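PDB 3ME7: SCO family protein from Aquifex aeolicus, which probably binds copper and takes part in electron transfer through a redox-active disulfide on a thioredoxin-like fold, as in the SCO1/2 family. Local coordinates for residues Y6-I11 / L110-F115; T12-Y17 / D76-I81; N25-P30 / S134-I139; W66-T71 / K96-K101. All blocks are in the same frame, centred on the assembly; numbering follows the deposited sequence.

Interaction 1: Y6-I11 / L110-F115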
loop_
_atom_site.group_PDB
_atom_site.type_symbol
_atom_site.label_atom_id
_atom_site.label_comp_id
_atom_site.label_asym_id
_atom_site.label_seq_id
_atom_site.Cartn_x
_atom_site.Cartn_y
_atom_site.Cartn_z
ATOM N N TYR A 6 -1.411 -9.861 -11.066
ATOM C CA TYR A 6 -0.850 -8.540 -11.271
ATOM C C TYR A 6 -1.870 -7.468 -10.926
ATOM O O TYR A 6 -3.064 -7.601 -11.257
ATOM C CB TYR A 6 -0.421 -8.367 -12.731
ATOM C CG TYR A 6 0.887 -9.065 -13.052
ATOM C CD1 TYR A 6 0.919 -10.435 -13.285
ATOM C CD2 TYR A 6 2.085 -8.356 -13.108
ATOM C CE1 TYR A 6 2.121 -11.084 -13.556
ATOM C CE2 TYR A 6 3.282 -8.989 -13.393
ATOM C CZ TYR A 6 3.295 -10.363 -13.607
ATOM O OH TYR A 6 4.479 -11.027 -13.895
ATOM N N VAL A 7 -1.406 -6.402 -10.281
ATOM C CA VAL A 7 -2.242 -5.211 -10.123
ATOM C C VAL A 7 -2.216 -4.427 -11.449
ATOM O O VAL A 7 -1.135 -4.119 -11.957
ATOM C CB VAL A 7 -1.785 -4.317 -8.938
ATOM C CG1 VAL A 7 -2.790 -3.183 -8.730
ATOM C CG2 VAL A 7 -1.703 -5.134 -7.643
ATOM N N PRO A 8 -3.397 -4.124 -12.029
ATOM C CA PRO A 8 -3.445 -3.421 -13.316
ATOM C C PRO A 8 -2.628 -2.138 -13.305
ATOM O O PRO A 8 -2.778 -1.298 -12.409
ATOM C CB PRO A 8 -4.942 -3.116 -13.500
ATOM C CG PRO A 8 -5.612 -4.251 -12.789
ATOM C CD PRO A 8 -4.744 -4.502 -11.570
ATOM N N GLY A 9 -1.778 -1.979 -14.307
ATOM C CA GLY A 9 -0.847 -0.855 -14.350
ATOM C C GLY A 9 -1.480 0.466 -14.762
ATOM O O GLY A 9 -0.927 1.536 -14.505
ATOM N N ASP A 10 -2.650 0.396 -15.393
ATOM C CA ASP A 10 -3.291 1.608 -15.873
ATOM C C ASP A 10 -4.169 2.313 -14.832
ATOM O O ASP A 10 -4.773 3.347 -15.145
ATOM C CB ASP A 10 -4.078 1.347 -17.171
ATOM C CG ASP A 10 -5.149 0.275 -17.018
ATOM O OD1 ASP A 10 -5.185 -0.440 -15.988
ATOM O OD2 ASP A 10 -5.959 0.126 -17.960
ATOM N N ILE A 11 -4.235 1.763 -13.610
ATOM C CA ILE A 11 -4.924 2.426 -12.502
ATOM C C ILE A 11 -4.316 3.814 -12.290
ATOM O O ILE A 11 -3.094 3.942 -12.128
ATOM C CB ILE A 11 -4.793 1.578 -11.225
ATOM C CG1 ILE A 11 -5.691 0.348 -11.363
ATOM C CG2 ILE A 11 -5.168 2.397 -9.965
ATOM C CD1 ILE A 11 -5.413 -0.773 -10.368
ATOM N N LEU A 110 -8.670 -2.695 -5.481
ATOM C CA LEU A 110 -9.157 -3.571 -4.397
ATOM C C LEU A 110 -9.464 -4.981 -4.900
ATOM O O LEU A 110 -9.211 -5.973 -4.204
ATOM C CB LEU A 110 -10.399 -2.954 -3.740
ATOM C CG LEU A 110 -10.167 -1.579 -3.107
ATOM C CD1 LEU A 110 -11.486 -1.114 -2.449
ATOM C CD2 LEU A 110 -8.990 -1.543 -2.096
ATOM N N ASP A 111 -10.019 -5.072 -6.105
ATOM C CA ASP A 111 -10.287 -6.370 -6.707
ATOM C C ASP A 111 -8.995 -7.172 -6.873
ATOM O O ASP A 111 -8.961 -8.370 -6.568
ATOM C CB ASP A 111 -11.006 -6.213 -8.048
ATOM C CG ASP A 111 -11.394 -7.542 -8.639
ATOM O OD1 ASP A 111 -12.226 -8.234 -8.022
ATOM O OD2 ASP A 111 -10.865 -7.898 -9.693
ATOM N N ALA A 112 -7.934 -6.504 -7.325
ATOM C CA ALA A 112 -6.678 -7.211 -7.569
ATOM C C ALA A 112 -6.124 -7.809 -6.274
ATOM O O ALA A 112 -5.577 -8.921 -6.290
ATOM C CB ALA A 112 -5.660 -6.285 -8.212
ATOM N N ILE A 113 -6.279 -7.090 -5.164
ATOM C CA ILE A 113 -5.697 -7.524 -3.892
ATOM C C ILE A 113 -6.685 -8.247 -2.980
ATOM O O ILE A 113 -6.424 -8.420 -1.781
ATOM C CB ILE A 113 -4.967 -6.351 -3.137
ATOM C CG1 ILE A 113 -5.950 -5.221 -2.774
ATOM C CG2 ILE A 113 -3.772 -5.822 -3.955
ATOM C CD1 ILE A 113 -5.388 -4.228 -1.726
ATOM N N ASP A 114 -7.836 -8.624 -3.544
ATOM C CA ASP A 114 -8.881 -9.387 -2.830
ATOM C C ASP A 114 -9.324 -8.699 -1.544
ATOM O O ASP A 114 -9.547 -9.346 -0.509
ATOM C CB ASP A 114 -8.424 -10.809 -2.506
ATOM C CG ASP A 114 -8.164 -11.644 -3.746
ATOM O OD1 ASP A 114 -8.785 -11.383 -4.797
ATOM O OD2 ASP A 114 -7.320 -12.561 -3.654
ATOM N N PHE A 115 -9.460 -7.389 -1.625
ATOM C CA PHE A 115 -9.796 -6.571 -0.473
ATOM C C PHE A 115 -11.266 -6.164 -0.575
ATOM O O PHE A 115 -11.687 -5.646 -1.610
ATOM C CB PHE A 115 -8.885 -5.340 -0.485
ATOM C CG PHE A 115 -9.011 -4.461 0.730
ATOM C CD1 PHE A 115 -10.045 -3.536 0.841
ATOM C CD2 PHE A 115 -8.081 -4.545 1.764
ATOM C CE1 PHE A 115 -10.144 -2.698 1.971
ATOM C CE2 PHE A 115 -8.183 -3.736 2.901
ATOM C CZ PHE A 115 -9.187 -2.801 2.993
#
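Ala112 CB meets the CA of Val7 and the ring of Pro8, and the contact between residues 6-11 and 110-115 is apolar throughout. The nearest approach is from Pro8, whose ring carbon CD lies 3.9 Å from Ala112 CB. The same methyl stands 4.1 Å from Val7 CA, with Tyr6 O a little farther off; the CA atoms of Val7 and Ala112 are 5.5 Å apart. A second group of contacts runs through one branch of Val7. With CG1 anti to the backbone N (chi1 -174°), CG2 lies beside that N and reaches both Ala112 CB, at 4.2 Å, and Ile113 CG2, at 4.3 Å. No hydrogen bond crosses the contact, and the buried surface is small, 116 Å² over both sides. The helix end is closed by its own backbone bonds: Phe115 N to Leu110 O at 3.0 Å and Asp114 N to Asp111 O at 3.2 Å form a Schellman motif, with Asp114 at positive phi (55°). The N-terminal loop thus packs on the C-terminal end of helix 103-112, where Val7 also touches Leu109, while Val7 and Ile113 both reach strands 129-133 and 139-144 through Leu133, Val131 and Ile139.

Interaction 2: T12-Y17 / D76-I81; sequences TLVDSY and DTLEDI. With SO4 (sulfate ion), chain C.
The first turn of helix 78-87 packs against the end of strand 12-15, Leu78 and Ile81 meeting Val14, Asp15 and Ser16. Leu78 brings the CD2 branch: it sits 3.4 Å from Val14 CG1, closer than usual for two carbons, and the two side chains cross at about a right angle. The same methyl is 3.4 Å from Asp15 O. One turn on, Ile81 points at the strand with CG1 between its backbone N and carbonyl carbon (chi1 56°), and CD1 beyond it lies 3.5 Å from Val14 O and 3.6 Å from Ser16 CA. Methyl groups therefore lie against strand carbonyls, and no hydrogen bond crosses. The helix belongs to the beta-alpha-beta unit of this thioredoxin-like domain, and its start is fixed by a capping box of Thr77 and Asp80. Thr77 N gives a nearly straight bond (170°) to the anti lone pair of Asp80 OD2, while the return bond, Asp80 N to Thr77 OG1, is long and weak at 3.4 Å. A sulfate ion, probably from the crystallisation liquor, takes Leu78 N on O4 at 3.3 Å and is also bound by Lys99. On the strand side, Asp15 OD1 accepts Tyr17 N from above the carboxylate plane in an Asx turn, and Ser16 OG is hydrogen-bonded to Gln85 OE1, one turn further along the helix.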
loop_
_atom_site.group_PDB
_atom_site.type_symbol
_atom_site.label_atom_id
_atom_site.label_comp_id
_atom_site.label_asym_id
_atom_site.label_seq_id
_atom_site.Cartn_x
_atom_site.Cartn_y
_atom_site.Cartn_z
ATOM N N THR A 12 -5.172 4.836 -12.271
ATOM C CA THR A 12 -4.730 6.197 -12.035
ATOM C C THR A 12 -4.905 6.542 -10.563
ATOM O O THR A 12 -6.013 6.390 -10.001
ATOM C CB THR A 12 -5.487 7.208 -12.923
ATOM O OG1 THR A 12 -5.241 6.912 -14.309
ATOM C CG2 THR A 12 -4.998 8.633 -12.627
ATOM N N LEU A 13 -3.801 6.978 -9.953
ATOM C CA LEU A 13 -3.749 7.447 -8.575
ATOM C C LEU A 13 -3.400 8.929 -8.559
ATOM O O LEU A 13 -2.821 9.454 -9.515
ATOM C CB LEU A 13 -2.690 6.646 -7.804
ATOM C CG LEU A 13 -2.876 5.127 -7.818
ATOM C CD1 LEU A 13 -1.566 4.464 -7.295
ATOM C CD2 LEU A 13 -4.074 4.706 -7.019
ATOM N N VAL A 14 -3.759 9.606 -7.475
ATOM C CA VAL A 14 -3.456 11.020 -7.274
ATOM C C VAL A 14 -2.856 11.123 -5.872
ATOM O O VAL A 14 -3.498 10.701 -4.876
ATOM C CB VAL A 14 -4.721 11.895 -7.371
ATOM C CG1 VAL A 14 -4.353 13.374 -7.380
ATOM C CG2 VAL A 14 -5.529 11.545 -8.625
ATOM N N ASP A 15 -1.624 11.636 -5.794
ATOM C CA ASP A 15 -0.977 11.800 -4.496
ATOM C C ASP A 15 -1.492 13.024 -3.735
ATOM O O ASP A 15 -2.312 13.779 -4.245
ATOM C CB ASP A 15 0.561 11.752 -4.590
ATOM C CG ASP A 15 1.162 12.999 -5.159
ATOM O OD1 ASP A 15 0.475 14.027 -5.236
ATOM O OD2 ASP A 15 2.370 12.930 -5.486
ATOM N N SER A 16 -1.018 13.199 -2.504
ATOM C CA SER A 16 -1.563 14.229 -1.622
ATOM C C SER A 16 -1.182 15.642 -2.055
ATOM O O SER A 16 -1.692 16.618 -1.499
ATOM C CB SER A 16 -1.110 13.987 -0.181
ATOM O OG SER A 16 0.306 13.900 -0.115
ATOM N N TYR A 17 -0.286 15.750 -3.031
ATOM C CA TYR A 17 0.048 17.045 -3.639
ATOM C C TYR A 17 -0.760 17.338 -4.895
ATOM O O TYR A 17 -0.615 18.407 -5.500
ATOM C CB TYR A 17 1.542 17.125 -3.963
ATOM C CG TYR A 17 2.415 16.972 -2.751
ATOM C CD1 TYR A 17 2.759 18.074 -1.973
ATOM C CD2 TYR A 17 2.877 15.715 -2.362
ATOM C CE1 TYR A 17 3.562 17.931 -0.843
ATOM C CE2 TYR A 17 3.674 15.559 -1.230
ATOM C CZ TYR A 17 4.008 16.668 -0.476
ATOM O OH TYR A 17 4.792 16.520 0.642
ATOM N N ASP A 76 -13.079 10.205 0.095
ATOM C CA ASP A 76 -11.870 10.924 0.480
ATOM C C ASP A 76 -11.371 11.788 -0.687
ATOM O O ASP A 76 -11.327 11.336 -1.841
ATOM C CB ASP A 76 -10.767 9.953 0.948
ATOM C CG ASP A 76 -10.868 9.593 2.426
ATOM O OD1 ASP A 76 -11.691 10.178 3.162
ATOM O OD2 ASP A 76 -10.100 8.715 2.870
ATOM N N THR A 77 -11.043 13.037 -0.378
ATOM C CA THR A 77 -10.535 14.005 -1.343
ATOM C C THR A 77 -9.037 14.242 -1.123
ATOM O O THR A 77 -8.430 13.716 -0.166
ATOM C CB THR A 77 -11.229 15.353 -1.157
ATOM O OG1 THR A 77 -10.919 15.849 0.146
ATOM C CG2 THR A 77 -12.755 15.213 -1.317
ATOM N N LEU A 78 -8.459 15.055 -2.006
ATOM C CA LEU A 78 -7.056 15.474 -1.877
ATOM C C LEU A 78 -6.793 16.149 -0.533
ATOM O O LEU A 78 -5.774 15.907 0.095
ATOM C CB LEU A 78 -6.653 16.372 -3.047
ATOM C CG LEU A 78 -6.639 15.654 -4.402
ATOM C CD1 LEU A 78 -6.309 16.640 -5.514
ATOM C CD2 LEU A 78 -5.647 14.511 -4.417
ATOM N N GLU A 79 -7.736 16.972 -0.082
ATOM C CA GLU A 79 -7.665 17.578 1.244
ATOM C C GLU A 79 -7.511 16.516 2.344
ATOM O O GLU A 79 -6.661 16.639 3.226
ATOM C CB GLU A 79 -8.931 18.427 1.459
ATOM C CG GLU A 79 -9.094 19.061 2.824
ATOM C CD GLU A 79 -10.381 19.872 2.925
ATOM O OE1 GLU A 79 -11.479 19.266 2.988
ATOM O OE2 GLU A 79 -10.293 21.113 2.948
ATOM N N ASP A 80 -8.335 15.475 2.255
ATOM C CA ASP A 80 -8.301 14.377 3.226
ATOM C C ASP A 80 -6.964 13.641 3.258
ATOM O O ASP A 80 -6.446 13.353 4.342
ATOM C CB ASP A 80 -9.420 13.372 2.964
ATOM C CG ASP A 80 -10.793 13.951 3.206
ATOM O OD1 ASP A 80 -11.016 14.567 4.266
ATOM O OD2 ASP A 80 -11.660 13.787 2.336
ATOM N N ILE A 81 -6.420 13.315 2.081
ATOM C CA ILE A 81 -5.157 12.572 2.063
ATOM C C ILE A 81 -3.957 13.430 2.463
ATOM O O ILE A 81 -3.003 12.917 3.045
ATOM C CB ILE A 81 -4.909 11.779 0.753
ATOM C CG1 ILE A 81 -4.968 12.680 -0.486
ATOM C CG2 ILE A 81 -5.864 10.584 0.670
ATOM C CD1 ILE A 81 -4.427 11.984 -1.734
HETATM S S SO4 C . -10.573 15.732 -5.226
HETATM O O1 SO4 C . -10.102 14.411 -4.827
HETATM O O2 SO4 C . -10.122 16.015 -6.580
HETATM O O3 SO4 C . -12.036 15.781 -5.147
HETATM O O4 SO4 C . -9.999 16.738 -4.331
#

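Interaction 3: N25-P30 / S134-I139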
loop_
_atom_site.group_PDB
_atom_site.type_symbol
_atom_site.label_atom_id
_atom_site.label_comp_id
_atom_site.label_asym_id
_atom_site.label_seq_id
_atom_site.Cartn_x
_atom_site.Cartn_y
_atom_site.Cartn_z
ATOM N N ASN A 25 3.747 3.641 -13.540
ATOM C CA ASN A 25 4.839 4.621 -13.457
ATOM C C ASN A 25 5.796 4.329 -12.304
ATOM O O ASN A 25 6.905 4.873 -12.247
ATOM C CB ASN A 25 4.301 6.049 -13.318
ATOM C CG ASN A 25 3.438 6.482 -14.503
ATOM O OD1 ASN A 25 2.529 7.305 -14.350
ATOM N ND2 ASN A 25 3.707 5.929 -15.684
ATOM N N LEU A 26 5.356 3.472 -11.392
ATOM C CA LEU A 26 6.158 3.068 -10.233
ATOM C C LEU A 26 6.896 1.766 -10.464
ATOM O O LEU A 26 7.597 1.300 -9.566
ATOM C CB LEU A 26 5.286 2.904 -8.980
ATOM C CG LEU A 26 4.472 4.110 -8.461
ATOM C CD1 LEU A 26 3.663 3.698 -7.246
ATOM C CD2 LEU A 26 5.351 5.286 -8.117
ATOM N N LYS A 27 6.746 1.167 -11.646
ATOM C CA LYS A 27 7.514 -0.041 -11.956
ATOM C C LYS A 27 9.009 0.205 -11.779
ATOM O O LYS A 27 9.490 1.331 -11.974
ATOM C CB LYS A 27 7.223 -0.547 -13.372
ATOM C CG LYS A 27 5.929 -1.330 -13.471
ATOM C CD LYS A 27 5.716 -1.827 -14.903
ATOM C CE LYS A 27 4.335 -2.406 -15.072
ATOM N NZ LYS A 27 4.095 -2.900 -16.459
ATOM N N GLY A 28 9.733 -0.854 -11.437
ATOM C CA GLY A 28 11.204 -0.789 -11.373
ATOM C C GLY A 28 11.753 -0.922 -9.964
ATOM O O GLY A 28 12.960 -1.087 -9.777
ATOM N N LYS A 29 10.867 -0.837 -8.968
ATOM C CA LYS A 29 11.210 -1.085 -7.565
ATOM C C LYS A 29 10.050 -1.859 -6.943
ATOM O O LYS A 29 8.891 -1.698 -7.388
ATOM C CB LYS A 29 11.342 0.229 -6.778
ATOM C CG LYS A 29 12.205 1.330 -7.389
ATOM C CD LYS A 29 12.199 2.552 -6.473
ATOM C CE LYS A 29 12.861 3.751 -7.132
ATOM N NZ LYS A 29 14.335 3.611 -7.254
ATOM N N PRO A 30 10.318 -2.662 -5.882
ATOM C CA PRO A 30 9.201 -3.227 -5.120
ATOM C C PRO A 30 8.283 -2.131 -4.562
ATOM O O PRO A 30 8.724 -0.994 -4.306
ATOM C CB PRO A 30 9.885 -3.947 -3.961
ATOM C CG PRO A 30 11.246 -4.285 -4.481
ATOM C CD PRO A 30 11.617 -3.092 -5.319
ATOM N N SER A 134 6.074 -6.912 -6.787
ATOM C CA SER A 134 7.334 -6.935 -7.501
ATOM C C SER A 134 7.473 -5.638 -8.294
ATOM O O SER A 134 6.492 -4.891 -8.440
ATOM C CB SER A 134 7.337 -8.118 -8.462
ATOM O OG SER A 134 6.541 -7.824 -9.609
ATOM N N PRO A 135 8.676 -5.354 -8.833
ATOM C CA PRO A 135 8.834 -4.177 -9.694
ATOM C C PRO A 135 7.976 -4.176 -10.956
ATOM O O PRO A 135 7.905 -3.142 -11.627
ATOM C CB PRO A 135 10.328 -4.206 -10.067
ATOM C CG PRO A 135 10.960 -4.915 -8.927
ATOM C CD PRO A 135 9.987 -5.977 -8.533
ATOM N N GLU A 136 7.371 -5.317 -11.285
ATOM C CA GLU A 136 6.458 -5.442 -12.431
ATOM C C GLU A 136 4.991 -5.433 -12.016
ATOM O O GLU A 136 4.126 -5.744 -12.824
ATOM C CB GLU A 136 6.723 -6.736 -13.218
ATOM C CG GLU A 136 8.125 -6.869 -13.761
ATOM C CD GLU A 136 8.482 -5.757 -14.725
ATOM O OE1 GLU A 136 7.612 -5.333 -15.533
ATOM O OE2 GLU A 136 9.654 -5.320 -14.694
ATOM N N LEU A 137 4.728 -5.079 -10.754
ATOM C CA LEU A 137 3.355 -5.020 -10.184
ATOM C C LEU A 137 2.709 -6.367 -9.863
ATOM O O LEU A 137 1.498 -6.447 -9.666
ATOM C CB LEU A 137 2.394 -4.183 -11.048
ATOM C CG LEU A 137 2.886 -2.809 -11.519
ATOM C CD1 LEU A 137 1.750 -2.147 -12.295
ATOM C CD2 LEU A 137 3.309 -1.940 -10.332
ATOM N N GLN A 138 3.506 -7.429 -9.797
ATOM C CA GLN A 138 2.976 -8.726 -9.427
ATOM C C GLN A 138 2.873 -8.831 -7.916
ATOM O O GLN A 138 3.803 -8.464 -7.197
ATOM C CB GLN A 138 3.883 -9.834 -9.952
ATOM C CG GLN A 138 3.283 -11.217 -9.808
ATOM C CD GLN A 138 4.104 -12.283 -10.512
ATOM O OE1 GLN A 138 5.304 -12.126 -10.708
ATOM N NE2 GLN A 138 3.463 -13.373 -10.866
ATOM N N ILE A 139 1.743 -9.335 -7.428
ATOM C CA ILE A 139 1.551 -9.495 -5.978
ATOM C C ILE A 139 2.449 -10.640 -5.498
ATOM O O ILE A 139 2.287 -11.786 -5.935
ATOM C CB ILE A 139 0.079 -9.775 -5.639
ATOM C CG1 ILE A 139 -0.784 -8.565 -6.023
ATOM C CG2 ILE A 139 -0.061 -10.122 -4.144
ATOM C CD1 ILE A 139 -2.288 -8.895 -6.161
HETATM O O HOH W 1 2.478 -5.082 -14.773
#
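Lys27 sends CG beside its backbone N, anti to the carbonyl carbon (chi1 -80°), and beyond CG the chain runs extended across Leu137 at about a right angle. Lys27 CE thereby lies 3.8 Å from Leu137 CD1, and CG is 3.3 Å from Pro135 O. That carbonyl is gripped mainly by the backbone: Gly28 N donates to Pro135 O at 2.9 Å, in the carbonyl plane and on a lone pair, with an angle of 151° at the hydrogen. At phi 112° a beta carbon on Gly28 would run into the carbonyl oxygen of Lys27. The Pro135 ring packs on the 28-30 backbone, CB being 3.6 Å from Lys29 N and CG 3.8 Å from Pro30 N. Its CA-H also points to Lys29 O in a C-H...O contact of 3.4 Å. Residues 134-137 form a type I beta turn in which Ser134 OG accepts both Glu136 N and Gln138 N, the first as an ST turn. Lys27 NZ stays 4.4 Å from Glu136 OE1, too far for a salt bridge. The loop before strand 31-36 is therefore held to the turn linking strands 129-133 and 139-144 by one direct hydrogen bond, apolar packing, C-H...O contacts and a water joining NZ, weakly, to Glu136 O, the opposite charges probably adding only a general attraction.

Interaction 4: W66-T71 / K96-K101. With SO4 (sulfate ion), chain C.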
loop_
_atom_site.group_PDB
_atom_site.type_symbol
_atom_site.label_atom_id
_atom_site.label_comp_id
_atom_site.label_asym_id
_atom_site.label_seq_id
_atom_site.Cartn_x
_atom_site.Cartn_y
_atom_site.Cartn_z
ATOM N N TRP A 66 9.016 1.583 -3.182
ATOM C CA TRP A 66 8.003 2.624 -2.980
ATOM C C TRP A 66 7.126 2.181 -1.819
ATOM O O TRP A 66 6.860 0.991 -1.667
ATOM C CB TRP A 66 7.117 2.771 -4.233
ATOM C CG TRP A 66 7.861 3.307 -5.434
ATOM C CD1 TRP A 66 8.202 2.607 -6.570
ATOM C CD2 TRP A 66 8.350 4.642 -5.618
ATOM N NE1 TRP A 66 8.881 3.437 -7.444
ATOM C CE2 TRP A 66 8.986 4.682 -6.888
ATOM C CE3 TRP A 66 8.321 5.807 -4.834
ATOM C CZ2 TRP A 66 9.584 5.844 -7.393
ATOM C CZ3 TRP A 66 8.913 6.975 -5.345
ATOM C CH2 TRP A 66 9.536 6.975 -6.612
ATOM N N VAL A 67 6.672 3.138 -1.017
ATOM C CA VAL A 67 5.610 2.880 -0.057
ATOM C C VAL A 67 4.421 3.721 -0.482
ATOM O O VAL A 67 4.540 4.935 -0.682
ATOM C CB VAL A 67 6.000 3.217 1.395
ATOM C CG1 VAL A 67 4.945 2.677 2.352
ATOM C CG2 VAL A 67 7.356 2.580 1.733
ATOM N N ILE A 68 3.284 3.051 -0.648
ATOM C CA ILE A 68 2.049 3.711 -1.079
ATOM C C ILE A 68 0.929 3.441 -0.108
ATOM O O ILE A 68 0.350 2.336 -0.082
ATOM C CB ILE A 68 1.622 3.291 -2.509
ATOM C CG1 ILE A 68 2.775 3.475 -3.519
ATOM C CG2 ILE A 68 0.322 4.022 -2.935
ATOM C CD1 ILE A 68 3.287 4.912 -3.750
ATOM N N THR A 69 0.648 4.439 0.723
ATOM C CA THR A 69 -0.562 4.406 1.538
ATOM C C THR A 69 -1.693 4.893 0.654
ATOM O O THR A 69 -1.594 5.957 0.033
ATOM C CB THR A 69 -0.419 5.312 2.774
ATOM O OG1 THR A 69 0.569 4.762 3.656
ATOM C CG2 THR A 69 -1.737 5.422 3.541
ATOM N N PHE A 70 -2.758 4.117 0.537
ATOM C CA PHE A 70 -3.876 4.586 -0.278
ATOM C C PHE A 70 -5.193 4.481 0.453
ATOM O O PHE A 70 -5.399 3.563 1.255
ATOM C CB PHE A 70 -3.940 3.886 -1.634
ATOM C CG PHE A 70 -4.506 2.517 -1.586
ATOM C CD1 PHE A 70 -3.688 1.437 -1.362
ATOM C CD2 PHE A 70 -5.862 2.301 -1.822
ATOM C CE1 PHE A 70 -4.196 0.148 -1.339
ATOM C CE2 PHE A 70 -6.386 1.022 -1.794
ATOM C CZ PHE A 70 -5.550 -0.064 -1.552
ATOM N N THR A 71 -6.065 5.445 0.205
ATOM C CA THR A 71 -7.397 5.386 0.802
ATOM C C THR A 71 -8.424 4.616 -0.033
ATOM O O THR A 71 -8.521 4.778 -1.242
ATOM C CB THR A 71 -7.948 6.771 1.188
ATOM O OG1 THR A 71 -9.298 6.586 1.659
ATOM C CG2 THR A 71 -7.969 7.702 -0.026
ATOM N N LYS A 96 4.229 7.673 -0.411
ATOM C CA LYS A 96 3.155 8.536 -0.884
ATOM C C LYS A 96 1.873 8.215 -0.156
ATOM O O LYS A 96 1.704 7.099 0.338
ATOM C CB LYS A 96 2.936 8.347 -2.382
ATOM C CG LYS A 96 4.164 8.619 -3.236
ATOM C CD LYS A 96 3.808 8.523 -4.706
ATOM C CE LYS A 96 5.024 8.273 -5.564
ATOM N NZ LYS A 96 5.964 9.437 -5.454
ATOM N N VAL A 97 0.992 9.211 -0.054
ATOM C CA VAL A 97 -0.398 8.992 0.348
ATOM C C VAL A 97 -1.240 9.375 -0.869
ATOM O O VAL A 97 -1.105 10.498 -1.405
ATOM C CB VAL A 97 -0.791 9.832 1.568
ATOM C CG1 VAL A 97 -2.214 9.498 1.984
ATOM C CG2 VAL A 97 0.176 9.592 2.758
ATOM N N VAL A 98 -2.077 8.439 -1.328
ATOM C CA VAL A 98 -2.776 8.604 -2.603
ATOM C C VAL A 98 -4.227 8.208 -2.483
ATOM O O VAL A 98 -4.600 7.480 -1.551
ATOM C CB VAL A 98 -2.131 7.788 -3.756
ATOM C CG1 VAL A 98 -0.626 8.024 -3.791
ATOM C CG2 VAL A 98 -2.410 6.286 -3.616
ATOM N N LYS A 99 -5.013 8.695 -3.435
ATOM C CA LYS A 99 -6.385 8.204 -3.652
ATOM C C LYS A 99 -6.492 7.739 -5.100
ATOM O O LYS A 99 -5.703 8.150 -5.953
ATOM C CB LYS A 99 -7.428 9.298 -3.376
ATOM C CG LYS A 99 -7.260 10.540 -4.261
ATOM C CD LYS A 99 -8.443 11.492 -4.122
ATOM C CE LYS A 99 -9.655 10.963 -4.892
ATOM N NZ LYS A 99 -10.836 11.852 -4.694
ATOM N N ALA A 100 -7.480 6.899 -5.384
ATOM C CA ALA A 100 -7.775 6.475 -6.749
ATOM C C ALA A 100 -8.520 7.626 -7.449
ATOM O O ALA A 100 -9.358 8.290 -6.838
ATOM C CB ALA A 100 -8.643 5.216 -6.715
ATOM N N LYS A 101 -8.215 7.856 -8.724
ATOM C CA LYS A 101 -8.797 8.993 -9.454
ATOM C C LYS A 101 -10.332 8.856 -9.522
ATOM O O LYS A 101 -11.051 9.812 -9.219
ATOM C CB LYS A 101 -8.165 9.084 -10.852
ATOM C CG LYS A 101 -8.765 10.119 -11.817
ATOM C CD LYS A 101 -8.314 11.494 -11.498
ATOM C CE LYS A 101 -8.854 12.467 -12.553
ATOM N NZ LYS A 101 -8.267 13.791 -12.335
HETATM S S SO4 C . -10.573 15.732 -5.226
HETATM O O1 SO4 C . -10.102 14.411 -4.827
HETATM O O2 SO4 C . -10.122 16.015 -6.580
HETATM O O3 SO4 C . -12.036 15.781 -5.147
HETATM O O4 SO4 C . -9.999 16.738 -4.331
HETATM O O HOH W 2 -9.519 6.327 -3.285
#
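Ile68 and Lys96 lie side by side on one face of a parallel strand pair, pointing the same way. Both chi angles of Ile68 are near -60°, and chi2 swings CD1 to 3.7 Å from Lys96 CB. Lys96 is straight until chi4 (-63°) turns NZ to 3.8 Å from Trp66 CZ3, obliquely to the ring; NZ is hydrogen-bonded to Lys93 O. Val98, on the same face, places CG2 between its backbone N and carbonyl carbon, where it meets Ile68 CG2 at 3.6 Å and Phe70 CB at 3.5 Å. The ring of Phe70 goes on to Leu109 and Leu110 of helix 103-112. Strands 66-71 and 95-100 precede and follow helix 78-87 in a beta-alpha-beta crossover and lie side by side in the central sheet of the thioredoxin-like fold. Their register rests on Lys96 N to Val67 O (2.8 Å), Thr69 N to Lys96 O, Val98 N to Thr69 O and Thr71 N to Val98 O (3.1 Å). On the opposite face Thr69, Val97 and Thr71 touch helix 78-87, and Thr71 CG2 packs on Lys99 CB. Thr69 OG1 is hydrogen-bonded to Trp95 NE1 and Thr71 OG1 to Asp76 OD2. Lys99 bends at chi3, which sets CE; its NZ lies 2.7 Å from sulfate O1 and is also hydrogen-bonded to Asp76 O.

Overall arrangement
From the N terminus, residues 6-11 close the loop of interaction 1 on the end of helix 103-112, 99 residues on. Residues 12-17 follow directly and close interaction 2 on the start of helix 78-87, within the span of interaction 1. Interaction 3, from 25-30 to 134-139, crosses both, and interaction 4 is a short closure inside its span and that of interaction 1, crossing interaction 2. Touches tie them together: Val7 N to Leu137 O joins 1 to 3, Pro30 O to Trp66 N joins 3 to 4, Val14 N to Lys99 O joins 2 to 4, and Leu110 meets Phe70. The central sheet, helices 78-87 and 103-112, and loops 6-11, 25-30 and 134-139 are thus linked.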